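PDB 2ZWS: neutral ceramidase from Pseudomonas aeruginosa, which hydrolyses the N-acyl linkage of ceramides to sphingosine and a free fatty acid, using a bound zinc ion, and also runs the reaction in reverse to make ceramide. Local coordinates for residues 44-49 / 55-60; 109-114 / 445-450; 311-316 / 474-479; 516-521 / 543-548. One frame throughout, in Å; residues are numbered along the deposited sequence.

Interaction 1: 44-49 / 55-60; sequences AFVIEE and RLVYVN. With FMT (formic acid), chain E.
A single carboxylate oxygen, E48 OE2, takes two N-H groups of R55 in an otherwise mostly apolar antiparallel beta hairpin formed by strands 41-49 and 55-61. The guanidinium comes side-on: NE and NH2 of R55 each lie 2.7 Å from E48 OE2, which sits in the guanidinium plane. The carboxylate is turned 51° from that plane; NE reaches OE2 on its anti side, whereas NH2 approaches from above the carboxylate. The other oxygen, OE1, forms a salt bridge with R6 of the adjoining strand 5-13, so two arginines flank one glutamate and probably favour its ionised form.

Backbone pairing fixes the register. F45 with Y58 and I47 with L56 are hydrogen-bonded pairs; the bond from I47 N to L56 O is 2.8 Å long and nearly straight at 170°. Side chains alternate between two faces. A44, V46, V57 and V59 share the face of the salt bridge, which helix 120-138 covers, and there CG2 of V46 packs at 3.7 Å from CG2 of V57. On the other face F45 and Y58 point the same way, and Y58 OH is hydrogen-bonded to N439. N60, inferred to bind substrate, ends the second segment and donates from ND2 to a formic acid molecule, probably from the crystallisation liquor. Between F45 and Y58, the two CD1 atoms stand 4.0 Å apart.

Interaction 2: 109-114 / 445-450; sequences AMYNLS and YASYVT. With ZN (zinc ion), chain B; FMT (formic acid), chain D.
Y111 CG stands anti to its own carbonyl carbon (chi1 -54°), and Y445 CG stands opposite its backbone N (chi1 -178°); these two settings bring the rings together as a T-shaped pair. The planes make 77° with centroids 5.0 Å apart, and the edge of Y445 addresses the face of Y111. CE2 of Y445 comes to 3.5 Å from CE1 of Y111, and CD2 lies over that ring toward its rim.

The phenol end of Y111 is held separately. Its OH is 2.8 Å from S447 OG, a hydrogen bond in which either hydroxyl may donate, and OG lies at the ring edge, in plane. Ring face and hydroxyl are thus both engaged, which limits how Y111 can turn.

This contact joins the short, weakly bonded helical turn at about 109-112 to the loop leading into strand 448-449, at the zinc centre. Y448 OH binds the zinc ion at 2.2 Å, with H97, H204 and E411 as further protein ligands and a water 2.1 Å from the metal. Y445, inferred to bind substrate, hydrogen-bonds through its OH to E411, making it a second-shell partner of a zinc ligand. Its backbone N meets O1 of a formic acid molecule, probably from the crystallisation liquor, at 2.9 Å. Q68 and S106, also inferred substrate residues, bind the same molecule, which is consistent with a polar substrate pocket beside the metal.

Interaction 3: 311-316 / 474-479; sequences PEFTDG and AYQQLF
F313 lays one face of its ring on the backbone of Q477, and these two residues account for most of the surface buried here. Q477 CA stands 3.7 Å from the ring centroid and only 11° off the ring normal, which meets the geometry of a CH-pi contact. The side chain of Q477 then runs past the ring at about a right angle to that of F313, with CB 3.7 Å from both CD1 and CE1 of F313. A trans first torsion (174°) carries CG of Q477 away from its amide nitrogen, and the extended chain continues beside the CD1-CE1 side of the phenylalanine.

The contact joins a loop between strands 308-309 and 319-320 to the long helix 471-488, whose buried side packs through Y475 and F479 against helix 414-428 and strand 392-400. Beyond F313 the loop folds into an ST turn: G316 N donates to T314 OG1 over 3.2 Å, at 172°.

Q476, third in buried area, touches the other side of the phenylalanine rim. Its CG approaches F313 CD2 to 4.0 Å, obliquely to the ring, while its amide is directed elsewhere: OE1 accepts from Q472 one helical turn earlier.

Interaction 4: 516-521 / 543-548; sequences DPYIGK and AFVTGH
V545 spreads its two methyls over three residues of the opposing loop, P517, Y518 and K521. The valine's first torsion of 175° swings CG1 to the side of its carbonyl carbon, where that methyl faces the start of the turn, lying 3.8 Å from P517 CA and 3.7 Å from Y518 N. CG2 takes the other branch and meets the Y518 ring at an oblique angle, its nearest atom being CD2 at 3.9 Å. K521 crosses the valine obliquely as well: its aliphatic CD stops 4.0 Å from V545 CG2, and beyond this the chain bends at chi4 and carries the ammonium away.

The loop owes its shape to a type II beta turn from Y518 to K521, closed by the bond from K521 N to Y518 O at 2.9 Å. G520, with positive phi, occupies the third position of that turn. V545 belongs to strand 539-545 of a mixed sheet that combines C-terminal strands with 32-36 and 214-215; within it the strand runs between 526-528 and 595-603. The Y518 side chain also rests on both neighbouring strands, through L527, A595 and K597.

Polar linkage between the segments passes through a water, which lies 2.9 Å from D516 O and 2.8 Å from T546 O.

In the fold
Along the chain interaction 1 closes first; interactions 2 and 3 then interleave, their segments alternating, and interaction 4 follows. The first three belong to the N-terminal, zinc-binding part of the chain, the fourth to the C-terminal part. Interactions 2 and 3, with centres about 23 Å apart, touch directly: V449, in the strand beside the zinc ligand E411, packs its CG2 at 3.5 Å from CE2 of Y475, linking helix 471-488 to the strand next to the zinc ligands. Interaction 1 is a separate hairpin in a mixed sheet, its centre about 27 Å from that of interaction 2. The centres of interactions 3 and 4 are about 60 Å apart on opposite sides of the chain's centre, marking the span from the catalytic part to the C-terminal sheets.

Interaction 1: 44-49 / 55-60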
loop_
_atom_site.group_PDB
_atom_site.type_symbol
_atom_site.label_atom_id
_atom_site.label_comp_id
_atom_site.label_asym_id
_atom_site.label_seq_id
_atom_site.Cartn_x
_atom_site.Cartn_y
_atom_site.Cartn_z
ATOM N N ALA A 44 1.147 4.601 11.248
ATOM C CA ALA A 44 1.798 3.752 12.252
ATOM C C ALA A 44 0.996 3.693 13.523
ATOM O O ALA A 44 0.484 4.737 14.001
ATOM C CB ALA A 44 3.193 4.279 12.572
ATOM N N PHE A 45 0.949 2.491 14.102
ATOM C CA PHE A 45 0.163 2.247 15.319
ATOM C C PHE A 45 1.100 1.548 16.275
ATOM O O PHE A 45 1.441 0.379 16.085
ATOM C CB PHE A 45 -1.037 1.340 15.018
ATOM C CG PHE A 45 -1.990 1.934 14.026
ATOM C CD1 PHE A 45 -1.676 1.952 12.658
ATOM C CD2 PHE A 45 -3.183 2.531 14.455
ATOM C CE1 PHE A 45 -2.558 2.512 11.734
ATOM C CE2 PHE A 45 -4.078 3.099 13.521
ATOM C CZ PHE A 45 -3.764 3.079 12.172
ATOM N N VAL A 46 1.544 2.297 17.274
ATOM C CA VAL A 46 2.396 1.733 18.319
ATOM C C VAL A 46 1.500 1.300 19.455
ATOM O O VAL A 46 0.651 2.093 19.879
ATOM C CB VAL A 46 3.409 2.811 18.859
ATOM C CG1 VAL A 46 4.210 2.241 19.999
ATOM C CG2 VAL A 46 4.347 3.235 17.751
ATOM N N ILE A 47 1.679 0.070 19.945
ATOM C CA ILE A 47 0.880 -0.417 21.069
ATOM C C ILE A 47 1.806 -0.918 22.151
ATOM O O ILE A 47 2.745 -1.651 21.873
ATOM C CB ILE A 47 -0.051 -1.585 20.645
ATOM C CG1 ILE A 47 -0.903 -1.187 19.433
ATOM C CG2 ILE A 47 -0.939 -2.034 21.825
ATOM C CD1 ILE A 47 -1.606 -2.378 18.800
ATOM N N GLU A 48 1.546 -0.526 23.388
ATOM C CA GLU A 48 2.372 -0.973 24.505
ATOM C C GLU A 48 1.489 -1.541 25.584
ATOM O O GLU A 48 0.412 -1.012 25.868
ATOM C CB GLU A 48 3.103 0.185 25.165
ATOM C CG GLU A 48 4.039 0.968 24.336
ATOM C CD GLU A 48 5.056 1.709 25.204
ATOM O OE1 GLU A 48 4.679 2.311 26.254
ATOM O OE2 GLU A 48 6.242 1.697 24.828
ATOM N N GLU A 49 1.956 -2.609 26.207
ATOM C CA GLU A 49 1.215 -3.197 27.300
ATOM C C GLU A 49 1.610 -2.391 28.528
ATOM O O GLU A 49 2.788 -2.193 28.788
ATOM C CB GLU A 49 1.609 -4.669 27.439
ATOM C CG GLU A 49 0.525 -5.567 28.003
ATOM C CD GLU A 49 1.047 -6.953 28.335
ATOM O OE1 GLU A 49 2.011 -7.453 27.663
ATOM O OE2 GLU A 49 0.482 -7.547 29.283
ATOM N N ARG A 55 6.316 -3.513 23.533
ATOM C CA ARG A 55 5.793 -2.641 22.524
ATOM C C ARG A 55 5.787 -3.385 21.175
ATOM O O ARG A 55 6.726 -4.120 20.864
ATOM C CB ARG A 55 6.669 -1.395 22.427
ATOM C CG ARG A 55 6.383 -0.506 21.252
ATOM C CD ARG A 55 7.393 0.656 21.171
ATOM N NE ARG A 55 7.355 1.523 22.356
ATOM C CZ ARG A 55 7.895 2.740 22.411
ATOM N NH1 ARG A 55 8.514 3.262 21.357
ATOM N NH2 ARG A 55 7.814 3.434 23.532
ATOM N N LEU A 56 4.721 -3.157 20.411
ATOM C CA LEU A 56 4.612 -3.555 19.024
ATOM C C LEU A 56 4.358 -2.316 18.187
ATOM O O LEU A 56 3.764 -1.350 18.669
ATOM C CB LEU A 56 3.414 -4.500 18.852
ATOM C CG LEU A 56 3.464 -5.818 19.648
ATOM C CD1 LEU A 56 2.136 -6.513 19.473
ATOM C CD2 LEU A 56 4.592 -6.720 19.205
ATOM N N VAL A 57 4.784 -2.349 16.930
ATOM C CA VAL A 57 4.337 -1.320 15.990
ATOM C C VAL A 57 3.893 -1.971 14.671
ATOM O O VAL A 57 4.581 -2.837 14.098
ATOM C CB VAL A 57 5.387 -0.168 15.808
ATOM C CG1 VAL A 57 6.715 -0.686 15.268
ATOM C CG2 VAL A 57 4.817 0.950 14.933
ATOM N N TYR A 58 2.713 -1.544 14.224
ATOM C CA TYR A 58 2.141 -1.951 12.950
ATOM C C TYR A 58 2.026 -0.709 12.061
ATOM O O TYR A 58 1.557 0.338 12.517
ATOM C CB TYR A 58 0.741 -2.559 13.184
ATOM C CG TYR A 58 -0.039 -2.787 11.930
ATOM C CD1 TYR A 58 -0.914 -1.812 11.432
ATOM C CD2 TYR A 58 0.112 -3.974 11.230
ATOM C CE1 TYR A 58 -1.624 -2.006 10.255
ATOM C CE2 TYR A 58 -0.611 -4.209 10.047
ATOM C CZ TYR A 58 -1.464 -3.214 9.567
ATOM O OH TYR A 58 -2.164 -3.442 8.403
ATOM N N VAL A 59 2.565 -0.803 10.843
ATOM C CA VAL A 59 2.488 0.312 9.901
ATOM C C VAL A 59 1.791 -0.142 8.632
ATOM O O VAL A 59 2.196 -1.149 8.028
ATOM C CB VAL A 59 3.916 0.908 9.546
ATOM C CG1 VAL A 59 3.775 2.131 8.674
ATOM C CG2 VAL A 59 4.739 1.245 10.819
ATOM N N ASN A 60 0.716 0.549 8.248
ATOM C CA ASN A 60 0.101 0.259 6.957
ATOM C C ASN A 60 0.428 1.397 5.978
ATOM O O ASN A 60 0.395 2.572 6.353
ATOM C CB ASN A 60 -1.431 0.074 7.067
ATOM C CG ASN A 60 -2.030 -0.622 5.857
ATOM O OD1 ASN A 60 -1.553 -1.671 5.406
ATOM N ND2 ASN A 60 -3.110 -0.066 5.373
HETATM C C FMT E . -5.125 2.908 4.454
HETATM O O1 FMT E . -5.151 3.662 3.425
HETATM O O2 FMT E . -4.168 2.556 5.213
#

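Interaction 2: 109-114 / 445-450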
loop_
_atom_site.group_PDB
_atom_site.type_symbol
_atom_site.label_atom_id
_atom_site.label_comp_id
_atom_site.label_asym_id
_atom_site.label_seq_id
_atom_site.Cartn_x
_atom_site.Cartn_y
_atom_site.Cartn_z
ATOM N N ALA A 109 14.420 -7.963 -9.499
ATOM C CA ALA A 109 14.227 -7.440 -10.846
ATOM C C ALA A 109 12.794 -7.574 -11.357
ATOM O O ALA A 109 12.315 -6.681 -12.030
ATOM C CB ALA A 109 15.217 -8.070 -11.843
ATOM N N MET A 110 12.123 -8.690 -11.058
ATOM C CA MET A 110 10.765 -8.949 -11.536
ATOM C C MET A 110 9.826 -7.768 -11.256
ATOM O O MET A 110 9.014 -7.365 -12.093
ATOM C CB MET A 110 10.213 -10.222 -10.876
ATOM C CG MET A 110 8.885 -10.723 -11.447
ATOM S SD MET A 110 8.969 -11.097 -13.216
ATOM C CE MET A 110 10.460 -12.040 -13.346
ATOM N N TYR A 111 9.959 -7.212 -10.053
ATOM C CA TYR A 111 9.005 -6.210 -9.608
ATOM C C TYR A 111 9.354 -4.801 -10.090
ATOM O O TYR A 111 8.510 -3.901 -9.996
ATOM C CB TYR A 111 8.829 -6.307 -8.086
ATOM C CG TYR A 111 8.465 -7.726 -7.671
ATOM C CD1 TYR A 111 7.389 -8.365 -8.254
ATOM C CD2 TYR A 111 9.182 -8.406 -6.681
ATOM C CE1 TYR A 111 7.060 -9.692 -7.925
ATOM C CE2 TYR A 111 8.853 -9.712 -6.314
ATOM C CZ TYR A 111 7.786 -10.343 -6.945
ATOM O OH TYR A 111 7.493 -11.615 -6.565
ATOM N N ASN A 112 10.571 -4.646 -10.627
ATOM C CA ASN A 112 11.011 -3.377 -11.208
ATOM C C ASN A 112 10.963 -3.357 -12.756
ATOM O O ASN A 112 11.237 -2.324 -13.369
ATOM C CB ASN A 112 12.446 -3.020 -10.783
ATOM C CG ASN A 112 12.626 -2.760 -9.281
ATOM O OD1 ASN A 112 13.746 -2.932 -8.758
ATOM N ND2 ASN A 112 11.594 -2.311 -8.607
ATOM N N LEU A 113 10.585 -4.475 -13.378
ATOM C CA LEU A 113 10.700 -4.620 -14.835
ATOM C C LEU A 113 10.067 -3.487 -15.637
ATOM O O LEU A 113 10.735 -2.875 -16.487
ATOM C CB LEU A 113 10.082 -5.950 -15.262
ATOM C CG LEU A 113 10.946 -7.192 -15.158
ATOM C CD1 LEU A 113 10.124 -8.443 -15.531
ATOM C CD2 LEU A 113 12.196 -7.071 -16.044
ATOM N N SER A 114 8.786 -3.209 -15.382
ATOM C CA SER A 114 8.067 -2.191 -16.185
ATOM C C SER A 114 8.528 -0.754 -15.871
ATOM O O SER A 114 8.244 0.187 -16.620
ATOM C CB SER A 114 6.567 -2.291 -15.954
ATOM O OG SER A 114 6.297 -1.989 -14.597
ATOM N N TYR A 445 7.337 -8.966 -0.686
ATOM C CA TYR A 445 6.340 -9.317 -1.692
ATOM C C TYR A 445 6.852 -10.440 -2.553
ATOM O O TYR A 445 7.883 -10.314 -3.201
ATOM C CB TYR A 445 6.015 -8.095 -2.546
ATOM C CG TYR A 445 4.956 -8.395 -3.562
ATOM C CD1 TYR A 445 3.597 -8.426 -3.215
ATOM C CD2 TYR A 445 5.318 -8.698 -4.873
ATOM C CE1 TYR A 445 2.618 -8.753 -4.184
ATOM C CE2 TYR A 445 4.364 -8.980 -5.833
ATOM C CZ TYR A 445 3.016 -9.026 -5.491
ATOM O OH TYR A 445 2.076 -9.322 -6.435
ATOM N N ALA A 446 6.112 -11.548 -2.561
ATOM C CA ALA A 446 6.523 -12.731 -3.330
ATOM C C ALA A 446 5.319 -13.233 -4.135
ATOM O O ALA A 446 5.006 -14.431 -4.137
ATOM C CB ALA A 446 7.071 -13.797 -2.382
ATOM N N SER A 447 4.682 -12.309 -4.846
ATOM C CA SER A 447 3.615 -12.616 -5.792
ATOM C C SER A 447 2.404 -13.297 -5.147
ATOM O O SER A 447 1.972 -12.887 -4.114
ATOM C CB SER A 447 4.206 -13.373 -7.001
ATOM O OG SER A 447 5.114 -12.515 -7.683
ATOM N N TYR A 448 1.865 -14.359 -5.750
ATOM C CA TYR A 448 0.546 -14.886 -5.353
ATOM C C TYR A 448 0.605 -16.235 -4.637
ATOM O O TYR A 448 1.559 -17.001 -4.809
ATOM C CB TYR A 448 -0.419 -14.941 -6.561
ATOM C CG TYR A 448 -0.896 -13.571 -7.014
ATOM C CD1 TYR A 448 -0.095 -12.737 -7.793
ATOM C CD2 TYR A 448 -2.163 -13.114 -6.670
ATOM C CE1 TYR A 448 -0.539 -11.435 -8.186
ATOM C CE2 TYR A 448 -2.637 -11.874 -7.073
ATOM C CZ TYR A 448 -1.828 -11.006 -7.822
ATOM O OH TYR A 448 -2.323 -9.741 -8.176
ATOM N N VAL A 449 -0.411 -16.505 -3.824
ATOM C CA VAL A 449 -0.552 -17.817 -3.203
ATOM C C VAL A 449 -1.975 -18.331 -3.369
ATOM O O VAL A 449 -2.944 -17.749 -2.915
ATOM C CB VAL A 449 -0.164 -17.814 -1.714
ATOM C CG1 VAL A 449 -0.277 -19.211 -1.131
ATOM C CG2 VAL A 449 1.258 -17.236 -1.510
ATOM N N THR A 450 -2.027 -19.484 -3.999
ATOM C CA THR A 450 -3.235 -20.145 -4.382
ATOM C C THR A 450 -3.229 -21.521 -3.654
ATOM O O THR A 450 -2.165 -22.049 -3.300
ATOM C CB THR A 450 -3.034 -20.202 -5.894
ATOM O OG1 THR A 450 -3.991 -19.521 -6.712
ATOM C CG2 THR A 450 -2.089 -21.154 -6.386
HETATM ZN ZN ZN B . -2.579 -8.089 -6.789
HETATM C C FMT D . 10.375 -8.192 -2.682
HETATM O O1 FMT D . 9.975 -8.233 -1.492
HETATM O O2 FMT D . 11.245 -7.396 -3.100
HETATM O O HOH W 1 -2.019 -6.922 -8.462
#

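Interaction 3: 311-316 / 474-479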
loop_
_atom_site.group_PDB
_atom_site.type_symbol
_atom_site.label_atom_id
_atom_site.label_comp_id
_atom_site.label_asym_id
_atom_site.label_seq_id
_atom_site.Cartn_x
_atom_site.Cartn_y
_atom_site.Cartn_z
ATOM N N PRO A 311 3.834 -33.974 5.584
ATOM C CA PRO A 311 2.615 -34.533 4.983
ATOM C C PRO A 311 1.278 -34.023 5.527
ATOM O O PRO A 311 0.301 -34.010 4.778
ATOM C CB PRO A 311 2.748 -36.053 5.220
ATOM C CG PRO A 311 3.883 -36.250 6.146
ATOM C CD PRO A 311 4.766 -35.032 6.021
ATOM N N GLU A 312 1.233 -33.613 6.797
ATOM C CA GLU A 312 0.002 -33.066 7.376
ATOM C C GLU A 312 -0.561 -31.866 6.599
ATOM O O GLU A 312 -1.753 -31.567 6.701
ATOM C CB GLU A 312 0.195 -32.716 8.859
ATOM C CG GLU A 312 1.468 -31.945 9.172
ATOM C CD GLU A 312 1.944 -32.102 10.611
ATOM O OE1 GLU A 312 1.132 -31.901 11.537
ATOM O OE2 GLU A 312 3.138 -32.414 10.818
ATOM N N PHE A 313 0.283 -31.200 5.812
ATOM C CA PHE A 313 -0.130 -29.995 5.070
ATOM C C PHE A 313 -0.326 -30.200 3.568
ATOM O O PHE A 313 -0.845 -29.323 2.876
ATOM C CB PHE A 313 0.877 -28.864 5.326
ATOM C CG PHE A 313 1.037 -28.539 6.775
ATOM C CD1 PHE A 313 2.139 -29.011 7.495
ATOM C CD2 PHE A 313 0.080 -27.773 7.435
ATOM C CE1 PHE A 313 2.277 -28.732 8.859
ATOM C CE2 PHE A 313 0.211 -27.483 8.799
ATOM C CZ PHE A 313 1.313 -27.961 9.516
ATOM N N THR A 314 0.078 -31.363 3.067
ATOM C CA THR A 314 0.025 -31.626 1.633
ATOM C C THR A 314 -1.100 -32.608 1.286
ATOM O O THR A 314 -2.177 -32.564 1.883
ATOM C CB THR A 314 1.366 -32.173 1.154
ATOM O OG1 THR A 314 1.579 -33.450 1.764
ATOM C CG2 THR A 314 2.504 -31.243 1.565
ATOM N N ASP A 315 -0.837 -33.481 0.318
ATOM C CA ASP A 315 -1.777 -34.544 -0.059
ATOM C C ASP A 315 -1.631 -35.760 0.857
ATOM O O ASP A 315 -2.462 -36.677 0.832
ATOM C CB ASP A 315 -1.597 -34.935 -1.540
ATOM C CG ASP A 315 -0.143 -35.263 -1.912
ATOM O OD1 ASP A 315 0.066 -35.709 -3.063
ATOM O OD2 ASP A 315 0.787 -35.082 -1.086
ATOM N N GLY A 316 -0.579 -35.758 1.671
ATOM C CA GLY A 316 -0.295 -36.862 2.586
ATOM C C GLY A 316 1.084 -37.444 2.360
ATOM O O GLY A 316 1.495 -38.386 3.052
ATOM N N ALA A 474 3.170 -24.784 2.379
ATOM C CA ALA A 474 4.394 -24.273 3.050
ATOM C C ALA A 474 4.044 -23.131 3.990
ATOM O O ALA A 474 4.481 -23.120 5.158
ATOM C CB ALA A 474 5.424 -23.787 2.032
ATOM N N TYR A 475 3.279 -22.156 3.486
ATOM C CA TYR A 475 2.891 -21.032 4.362
ATOM C C TYR A 475 2.049 -21.513 5.539
ATOM O O TYR A 475 2.206 -21.029 6.650
ATOM C CB TYR A 475 2.140 -19.976 3.578
ATOM C CG TYR A 475 3.010 -19.028 2.801
ATOM C CD1 TYR A 475 3.738 -18.025 3.452
ATOM C CD2 TYR A 475 3.078 -19.101 1.406
ATOM C CE1 TYR A 475 4.520 -17.133 2.735
ATOM C CE2 TYR A 475 3.831 -18.206 0.675
ATOM C CZ TYR A 475 4.559 -17.209 1.351
ATOM O OH TYR A 475 5.312 -16.285 0.661
ATOM N N GLN A 476 1.163 -22.486 5.309
ATOM C CA GLN A 476 0.337 -22.958 6.403
ATOM C C GLN A 476 1.213 -23.616 7.480
ATOM O O GLN A 476 1.045 -23.335 8.676
ATOM C CB GLN A 476 -0.730 -23.935 5.900
ATOM C CG GLN A 476 -1.805 -24.254 6.914
ATOM C CD GLN A 476 -3.065 -24.780 6.267
ATOM O OE1 GLN A 476 -3.553 -24.219 5.278
ATOM N NE2 GLN A 476 -3.616 -25.854 6.833
ATOM N N GLN A 477 2.161 -24.437 7.055
ATOM C CA GLN A 477 3.098 -25.068 7.991
ATOM C C GLN A 477 3.881 -24.027 8.785
ATOM O O GLN A 477 4.019 -24.145 10.001
ATOM C CB GLN A 477 4.092 -25.914 7.223
ATOM C CG GLN A 477 5.199 -26.497 8.077
ATOM C CD GLN A 477 6.062 -27.414 7.272
ATOM O OE1 GLN A 477 7.216 -27.096 6.963
ATOM N NE2 GLN A 477 5.497 -28.536 6.874
ATOM N N LEU A 478 4.391 -23.018 8.074
ATOM C CA LEU A 478 5.209 -21.982 8.707
ATOM C C LEU A 478 4.427 -21.209 9.770
ATOM O O LEU A 478 4.932 -20.961 10.886
ATOM C CB LEU A 478 5.771 -21.040 7.648
ATOM C CG LEU A 478 6.800 -21.675 6.705
ATOM C CD1 LEU A 478 7.134 -20.732 5.563
ATOM C CD2 LEU A 478 8.057 -22.118 7.418
ATOM N N PHE A 479 3.212 -20.799 9.418
ATOM C CA PHE A 479 2.362 -20.098 10.378
ATOM C C PHE A 479 1.887 -20.976 11.529
ATOM O O PHE A 479 1.787 -20.507 12.672
ATOM C CB PHE A 479 1.204 -19.400 9.661
ATOM C CG PHE A 479 1.595 -18.091 9.025
ATOM C CD1 PHE A 479 1.913 -16.995 9.832
ATOM C CD2 PHE A 479 1.654 -17.936 7.633
ATOM C CE1 PHE A 479 2.287 -15.767 9.279
ATOM C CE2 PHE A 479 2.027 -16.661 7.079
ATOM C CZ PHE A 479 2.345 -15.593 7.925
#

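Interaction 4: 516-521 / 543-548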
loop_
_atom_site.group_PDB
_atom_site.type_symbol
_atom_site.label_atom_id
_atom_site.label_comp_id
_atom_site.label_asym_id
_atom_site.label_seq_id
_atom_site.Cartn_x
_atom_site.Cartn_y
_atom_site.Cartn_z
ATOM N N ASP A 516 13.775 24.796 -18.040
ATOM C CA ASP A 516 13.733 26.188 -18.454
ATOM C C ASP A 516 12.283 26.643 -18.394
ATOM O O ASP A 516 11.372 25.825 -18.611
ATOM C CB ASP A 516 14.220 26.315 -19.889
ATOM C CG ASP A 516 15.699 26.025 -20.026
ATOM O OD1 ASP A 516 16.031 25.000 -20.657
ATOM O OD2 ASP A 516 16.514 26.818 -19.499
ATOM N N PRO A 517 12.054 27.947 -18.141
ATOM C CA PRO A 517 10.695 28.455 -18.206
ATOM C C PRO A 517 10.223 28.504 -19.657
ATOM O O PRO A 517 11.031 28.321 -20.590
ATOM C CB PRO A 517 10.795 29.876 -17.634
ATOM C CG PRO A 517 12.242 30.081 -17.249
ATOM C CD PRO A 517 13.049 28.999 -17.841
ATOM N N TYR A 518 8.925 28.710 -19.859
ATOM C CA TYR A 518 8.414 28.976 -21.204
ATOM C C TYR A 518 9.179 30.190 -21.725
ATOM O O TYR A 518 9.468 31.119 -20.974
ATOM C CB TYR A 518 6.944 29.365 -21.150
ATOM C CG TYR A 518 5.911 28.252 -21.105
ATOM C CD1 TYR A 518 4.761 28.354 -21.876
ATOM C CD2 TYR A 518 6.043 27.146 -20.252
ATOM C CE1 TYR A 518 3.773 27.385 -21.839
ATOM C CE2 TYR A 518 5.057 26.157 -20.202
ATOM C CZ TYR A 518 3.930 26.288 -20.994
ATOM O OH TYR A 518 2.937 25.342 -20.964
ATOM N N ILE A 519 9.461 30.167 -23.025
ATOM C CA ILE A 519 10.047 31.300 -23.723
ATOM C C ILE A 519 9.264 32.571 -23.404
ATOM O O ILE A 519 8.019 32.610 -23.487
ATOM C CB ILE A 519 10.120 30.997 -25.241
ATOM C CG1 ILE A 519 11.114 29.857 -25.502
ATOM C CG2 ILE A 519 10.520 32.228 -26.043
ATOM C CD1 ILE A 519 12.532 30.138 -25.007
ATOM N N GLY A 520 10.002 33.591 -22.982
ATOM C CA GLY A 520 9.419 34.863 -22.612
ATOM C C GLY A 520 8.725 34.918 -21.273
ATOM O O GLY A 520 8.078 35.906 -20.961
ATOM N N LYS A 521 8.848 33.857 -20.474
ATOM C CA LYS A 521 8.170 33.828 -19.174
ATOM C C LYS A 521 9.142 33.439 -18.058
ATOM O O LYS A 521 10.327 33.173 -18.311
ATOM C CB LYS A 521 6.974 32.848 -19.225
ATOM C CG LYS A 521 5.982 33.141 -20.331
ATOM C CD LYS A 521 4.686 32.345 -20.185
ATOM C CE LYS A 521 3.901 32.311 -21.495
ATOM N NZ LYS A 521 3.427 33.659 -21.897
ATOM N N ALA A 543 -3.262 27.077 -14.305
ATOM C CA ALA A 543 -2.012 26.460 -14.761
ATOM C C ALA A 543 -0.868 27.433 -14.635
ATOM O O ALA A 543 -1.074 28.642 -14.831
ATOM C CB ALA A 543 -2.123 25.966 -16.207
ATOM N N PHE A 544 0.322 26.891 -14.368
ATOM C CA PHE A 544 1.547 27.681 -14.105
ATOM C C PHE A 544 2.734 27.118 -14.879
ATOM O O PHE A 544 2.808 25.912 -15.111
ATOM C CB PHE A 544 1.956 27.547 -12.641
ATOM C CG PHE A 544 0.954 28.074 -11.654
ATOM C CD1 PHE A 544 1.093 29.346 -11.097
ATOM C CD2 PHE A 544 -0.131 27.282 -11.274
ATOM C CE1 PHE A 544 0.182 29.797 -10.166
ATOM C CE2 PHE A 544 -1.060 27.749 -10.360
ATOM C CZ PHE A 544 -0.892 29.011 -9.789
ATOM N N VAL A 545 3.678 27.990 -15.259
ATOM C CA VAL A 545 5.001 27.564 -15.754
ATOM C C VAL A 545 5.699 26.898 -14.572
ATOM O O VAL A 545 5.741 27.474 -13.486
ATOM C CB VAL A 545 5.824 28.800 -16.214
ATOM C CG1 VAL A 545 7.218 28.405 -16.618
ATOM C CG2 VAL A 545 5.116 29.523 -17.355
ATOM N N THR A 546 6.238 25.695 -14.756
ATOM C CA THR A 546 6.812 24.967 -13.624
ATOM C C THR A 546 8.158 24.328 -13.941
ATOM O O THR A 546 8.731 24.553 -15.020
ATOM C CB THR A 546 5.844 23.876 -13.121
ATOM O OG1 THR A 546 4.512 24.374 -13.144
ATOM C CG2 THR A 546 6.193 23.498 -11.703
ATOM N N GLY A 547 8.672 23.545 -12.984
ATOM C CA GLY A 547 9.821 22.666 -13.198
ATOM C C GLY A 547 9.443 21.237 -12.804
ATOM O O GLY A 547 8.395 20.981 -12.192
ATOM N N HIS A 548 10.309 20.303 -13.157
ATOM C CA HIS A 548 10.047 18.876 -12.991
ATOM C C HIS A 548 9.864 18.436 -11.519
ATOM O O HIS A 548 10.731 18.691 -10.697
ATOM C CB HIS A 548 11.216 18.108 -13.579
ATOM C CG HIS A 548 10.851 16.742 -14.058
ATOM N ND1 HIS A 548 10.292 15.782 -13.235
ATOM C CD2 HIS A 548 10.938 16.180 -15.286
ATOM C CE1 HIS A 548 10.074 14.684 -13.939
ATOM N NE2 HIS A 548 10.452 14.901 -15.187
HETATM O O HOH W 2 8.695 25.534 -17.677
#